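UDP-N-acetylglucosamine 2-epimerase (PDB 4NES) probably catalyses the reversible epimerisation at C-2 of UDP-N-acetylglucosamine to UDP-N-acetylmannosamine, and binds UDP-N-acetylglucosamine and UDP. Local coordinates at residues E210-D213 and R217-N220; E230-A235 and A333-L338. All coordinates share one frame; numbering follows the deposited sequence.

In the fold
Both contacts lie in the second Rossmann-like domain of this GT-B fold, built on the parallel sheet that contains strand 201-205. They share helix 215-232. Interaction 1 sits near the start of that helix, interaction 2 at its end, and their centres are about 21 Å apart. Interaction 1 is buried and lies near the bound ligands without reaching them. It is a local contact between successive helices, and its main link is polar: an arginine gripping an asparagine oxygen. Interaction 2 is only partly buried and away from the annotated sites. It joins distant parts of the chain, helix 215-232 and helix 327-338, and it rests on a tyrosine ring against aliphatic side chains.

Interaction 1: E210-D213 and R217-N220; sequences ENVD and RLKN
Arg-217 grips the amide oxygen of Asn-211 side-on with two nitrogens. The site belongs to the beta-alpha-beta crossover from strand 201-205 to strand 235-239, in a Rossmann-like domain of the GT-B fold. Arg-217 NE and Arg-217 NH2 each lie 2.8 Å from Asn-211 OD1. Because they share one oxygen, neither bond is straight: the N-H...O angles are 144° at NE and 137° at NH2. OD1 lies at the edge of the guanidinium, and the amide and guanidinium planes are only 14° apart. Arg-217 CD lies 3.2 Å from Glu-210 O, and a bend at the next bond turns NE and NH2 to Asn-211. An alanine here removes both donors, and would probably leave Asn-211 OD1 without these mates and its amide less firmly set. Leu-218 packs against the first helix: its CB is 3.5 Å from Asn-211 O, and its CD1 meets Val-212 CG1 at 4.2 Å. Further out, Val-212 packs on helix 242-250. Its side chain is about 5 Å from that of His-207, probably an active-site residue. Both ends of the Asn-211 amide are held, since ND2 is hydrogen-bonded to Asp-287 OD2 and Leu-305 O.

Interaction 2: E230-A235 and A333-L338; sequences EIYDKA and AVEIML
Val-334 lays its CG1 methyl over the face of the Tyr-232 ring. This is a CH-pi contact: Val-334 CG1 is 3.5 Å from the ring centroid of Tyr-232 and 13° off the ring normal. CG1 is anti to the backbone N of Val-334 (chi1 170°), which places this branch over the ring centre. On the other face of the ring, Ile-231 CG2 sits 3.6 Å above the Tyr-232 plane, offset toward the rim. The ring is therefore held between two aliphatic groups. Next along the helix, Glu-335 offers its CB, 3.4 Å from Tyr-232 OH, while its extended chain leads the carboxylate away. The hydroxyl itself is hydrogen-bonded to Ile-331 O, one turn back from Glu-335. At the end of the segment, Leu-338 brings CD2 obliquely against the ring, 3.8 Å from Tyr-232 CD1. Val-334 and Leu-338 also touch Phe-202 of strand 201-205. Helix 215-232 ends at Tyr-232, and the chain then turns through Asp-233, with positive phi, toward strand 235-239. The arrangement is that of neighbouring helices packed beside a parallel sheet in a Rossmann-like domain, here one of the two in a GT-B fold.

Interaction 1: E210-D213 and R217-N220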
loop_
_atom_site.group_PDB
_atom_site.type_symbol
_atom_site.label_atom_id
_atom_site.label_comp_id
_atom_site.label_asym_id
_atom_site.label_seq_id
_atom_site.Cartn_x
_atom_site.Cartn_y
_atom_site.Cartn_z
ATOM N N GLU A 210 -14.634 12.876 5.298
ATOM C CA GLU A 210 -14.157 13.990 6.121
ATOM C C GLU A 210 -15.208 15.093 6.287
ATOM O O GLU A 210 -15.090 15.939 7.174
ATOM C CB GLU A 210 -12.856 14.558 5.549
ATOM C CG GLU A 210 -12.939 14.978 4.082
ATOM C CD GLU A 210 -12.573 13.872 3.087
ATOM O OE1 GLU A 210 -12.658 12.670 3.415
ATOM O OE2 GLU A 210 -12.195 14.223 1.954
ATOM N N ASN A 211 -16.238 15.080 5.442
ATOM C CA ASN A 211 -17.317 16.065 5.522
ATOM C C ASN A 211 -18.550 15.576 6.260
ATOM O O ASN A 211 -19.231 16.358 6.921
ATOM C CB ASN A 211 -17.769 16.493 4.120
ATOM C CG ASN A 211 -16.873 17.547 3.506
ATOM O OD1 ASN A 211 -16.206 18.306 4.207
ATOM N ND2 ASN A 211 -16.874 17.614 2.178
ATOM N N VAL A 212 -18.876 14.299 6.123
ATOM C CA VAL A 212 -20.153 13.830 6.645
ATOM C C VAL A 212 -20.008 13.011 7.924
ATOM O O VAL A 212 -20.980 12.831 8.654
ATOM C CB VAL A 212 -20.973 13.038 5.580
ATOM C CG1 VAL A 212 -21.123 13.846 4.281
ATOM C CG2 VAL A 212 -20.328 11.675 5.293
ATOM N N ASP A 213 -18.803 12.522 8.200
ATOM C CA ASP A 213 -18.558 11.768 9.434
ATOM C C ASP A 213 -18.251 12.700 10.605
ATOM O O ASP A 213 -18.227 12.264 11.754
ATOM C CB ASP A 213 -17.378 10.803 9.292
ATOM C CG ASP A 213 -17.634 9.671 8.319
ATOM O OD1 ASP A 213 -18.753 9.541 7.765
ATOM O OD2 ASP A 213 -16.686 8.888 8.106
ATOM N N ARG A 217 -18.469 19.815 10.851
ATOM C CA ARG A 217 -18.274 20.112 9.432
ATOM C C ARG A 217 -19.584 19.947 8.670
ATOM O O ARG A 217 -19.947 20.790 7.849
ATOM C CB ARG A 217 -17.197 19.225 8.798
ATOM C CG ARG A 217 -15.798 19.825 8.803
ATOM C CD ARG A 217 -14.863 19.081 7.850
ATOM N NE ARG A 217 -15.061 19.440 6.446
ATOM C CZ ARG A 217 -14.387 20.397 5.813
ATOM N NH1 ARG A 217 -13.473 21.107 6.462
ATOM N NH2 ARG A 217 -14.629 20.651 4.532
ATOM N N LEU A 218 -20.296 18.861 8.955
ATOM C CA LEU A 218 -21.582 18.607 8.310
ATOM C C LEU A 218 -22.594 19.695 8.661
ATOM O O LEU A 218 -23.323 20.172 7.791
ATOM C CB LEU A 218 -22.117 17.230 8.703
ATOM C CG LEU A 218 -23.377 16.738 7.985
ATOM C CD1 LEU A 218 -23.203 16.818 6.475
ATOM C CD2 LEU A 218 -23.677 15.317 8.410
ATOM N N LYS A 219 -22.629 20.086 9.933
ATOM C CA LYS A 219 -23.495 21.176 10.370
ATOM C C LYS A 219 -23.156 22.477 9.640
ATOM O O LYS A 219 -24.051 23.203 9.194
ATOM C CB LYS A 219 -23.381 21.379 11.882
ATOM C CG LYS A 219 -23.959 22.700 12.356
ATOM C CD LYS A 219 -23.873 22.840 13.862
ATOM C CE LYS A 219 -24.818 21.877 14.555
ATOM N NZ LYS A 219 -24.745 22.002 16.037
ATOM N N ASN A 220 -21.863 22.765 9.518
ATOM C CA ASN A 220 -21.420 23.966 8.810
ATOM C C ASN A 220 -21.877 23.998 7.357
ATOM O O ASN A 220 -22.276 25.038 6.846
ATOM C CB ASN A 220 -19.902 24.108 8.872
ATOM C CG ASN A 220 -19.425 24.700 10.176
ATOM O OD1 ASN A 220 -20.202 25.290 10.923
ATOM N ND2 ASN A 220 -18.135 24.543 10.458
#

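Interaction 2: E230-A235 and A333-L338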
loop_
_atom_site.group_PDB
_atom_site.type_symbol
_atom_site.label_atom_id
_atom_site.label_comp_id
_atom_site.label_asym_id
_atom_site.label_seq_id
_atom_site.Cartn_x
_atom_site.Cartn_y
_atom_site.Cartn_z
ATOM N N GLU A 230 -31.570 31.305 1.188
ATOM C CA GLU A 230 -32.161 32.559 1.641
ATOM C C GLU A 230 -31.625 33.762 0.877
ATOM O O GLU A 230 -32.366 34.690 0.560
ATOM C CB GLU A 230 -31.897 32.728 3.133
ATOM C CG GLU A 230 -32.625 31.707 3.981
ATOM C CD GLU A 230 -31.984 31.510 5.337
ATOM O OE1 GLU A 230 -30.974 32.187 5.629
ATOM O OE2 GLU A 230 -32.488 30.663 6.106
ATOM N N ILE A 231 -30.330 33.741 0.581
ATOM C CA ILE A 231 -29.682 34.875 -0.065
ATOM C C ILE A 231 -29.997 34.935 -1.556
ATOM O O ILE A 231 -30.264 36.009 -2.098
ATOM C CB ILE A 231 -28.154 34.842 0.168
ATOM C CG1 ILE A 231 -27.846 35.199 1.624
ATOM C CG2 ILE A 231 -27.426 35.785 -0.778
ATOM C CD1 ILE A 231 -26.388 35.065 1.986
ATOM N N TYR A 232 -29.993 33.776 -2.210
ATOM C CA TYR A 232 -30.156 33.722 -3.659
ATOM C C TYR A 232 -31.541 33.266 -4.119
ATOM O O TYR A 232 -31.830 33.275 -5.319
ATOM C CB TYR A 232 -29.055 32.850 -4.276
ATOM C CG TYR A 232 -27.671 33.406 -4.040
ATOM C CD1 TYR A 232 -27.193 34.463 -4.803
ATOM C CD2 TYR A 232 -26.856 32.897 -3.041
ATOM C CE1 TYR A 232 -25.936 34.987 -4.589
ATOM C CE2 TYR A 232 -25.589 33.418 -2.817
ATOM C CZ TYR A 232 -25.137 34.463 -3.600
ATOM O OH TYR A 232 -23.886 34.993 -3.387
ATOM N N ASP A 233 -32.393 32.899 -3.163
ATOM C CA ASP A 233 -33.752 32.434 -3.444
ATOM C C ASP A 233 -33.730 31.302 -4.464
ATOM O O ASP A 233 -34.369 31.376 -5.516
ATOM C CB ASP A 233 -34.647 33.587 -3.915
ATOM C CG ASP A 233 -36.117 33.214 -3.931
ATOM O OD1 ASP A 233 -36.517 32.343 -3.132
ATOM O OD2 ASP A 233 -36.870 33.786 -4.746
ATOM N N LYS A 234 -32.981 30.251 -4.144
ATOM C CA LYS A 234 -32.773 29.162 -5.081
ATOM C C LYS A 234 -33.215 27.823 -4.514
ATOM O O LYS A 234 -32.982 27.528 -3.341
ATOM C CB LYS A 234 -31.294 29.086 -5.454
ATOM C CG LYS A 234 -31.056 28.975 -6.938
ATOM C CD LYS A 234 -31.650 30.157 -7.680
ATOM C CE LYS A 234 -30.599 31.165 -8.098
ATOM N NZ LYS A 234 -31.013 31.868 -9.347
ATOM N N ALA A 235 -33.857 27.013 -5.350
ATOM C CA ALA A 235 -34.208 25.656 -4.958
ATOM C C ALA A 235 -32.983 24.761 -5.091
ATOM O O ALA A 235 -32.161 24.952 -5.990
ATOM C CB ALA A 235 -35.339 25.125 -5.806
ATOM N N ALA A 333 -18.661 32.442 -3.585
ATOM C CA ALA A 333 -18.513 31.553 -4.736
ATOM C C ALA A 333 -19.788 31.440 -5.575
ATOM O O ALA A 333 -19.719 31.360 -6.803
ATOM C CB ALA A 333 -18.059 30.184 -4.283
ATOM N N VAL A 334 -20.945 31.415 -4.921
ATOM C CA VAL A 334 -22.205 31.354 -5.650
ATOM C C VAL A 334 -22.370 32.596 -6.519
ATOM O O VAL A 334 -22.743 32.498 -7.687
ATOM C CB VAL A 334 -23.409 31.165 -4.703
ATOM C CG1 VAL A 334 -24.713 31.338 -5.451
ATOM C CG2 VAL A 334 -23.360 29.790 -4.050
ATOM N N GLU A 335 -22.066 33.764 -5.957
ATOM C CA GLU A 335 -22.133 35.002 -6.725
ATOM C C GLU A 335 -21.203 34.962 -7.938
ATOM O O GLU A 335 -21.608 35.298 -9.050
ATOM C CB GLU A 335 -21.791 36.203 -5.845
ATOM C CG GLU A 335 -22.002 37.541 -6.529
ATOM C CD GLU A 335 -21.721 38.709 -5.608
ATOM O OE1 GLU A 335 -22.586 39.605 -5.500
ATOM O OE2 GLU A 335 -20.633 38.732 -4.996
ATOM N N ILE A 336 -19.961 34.542 -7.716
ATOM C CA ILE A 336 -18.970 34.452 -8.783
ATOM C C ILE A 336 -19.444 33.496 -9.871
ATOM O O ILE A 336 -19.423 33.829 -11.057
ATOM C CB ILE A 336 -17.611 33.975 -8.232
ATOM C CG1 ILE A 336 -17.040 35.012 -7.253
ATOM C CG2 ILE A 336 -16.626 33.694 -9.364
ATOM C CD1 ILE A 336 -15.836 34.526 -6.472
HETATM N N MSE A 337 -19.893 32.315 -9.465
HETATM C CA MSE A 337 -20.262 31.284 -10.431
HETATM C C MSE A 337 -21.585 31.561 -11.150
HETATM O O MSE A 337 -21.772 31.140 -12.289
HETATM C CB MSE A 337 -20.270 29.913 -9.758
HETATM C CG MSE A 337 -18.886 29.437 -9.355
HETATM SE SE MSE A 337 -17.615 29.636 -10.827
HETATM C CE MSE A 337 -16.740 27.916 -10.693
ATOM N N LEU A 338 -22.492 32.276 -10.490
ATOM C CA LEU A 338 -23.755 32.691 -11.102
ATOM C C LEU A 338 -23.522 33.620 -12.295
ATOM O O LEU A 338 -24.325 33.662 -13.230
ATOM C CB LEU A 338 -24.624 33.405 -10.065
ATOM C CG LEU A 338 -25.974 32.822 -9.649
ATOM C CD1 LEU A 338 -26.084 31.340 -9.965
ATOM C CD2 LEU A 338 -26.210 33.079 -8.169
#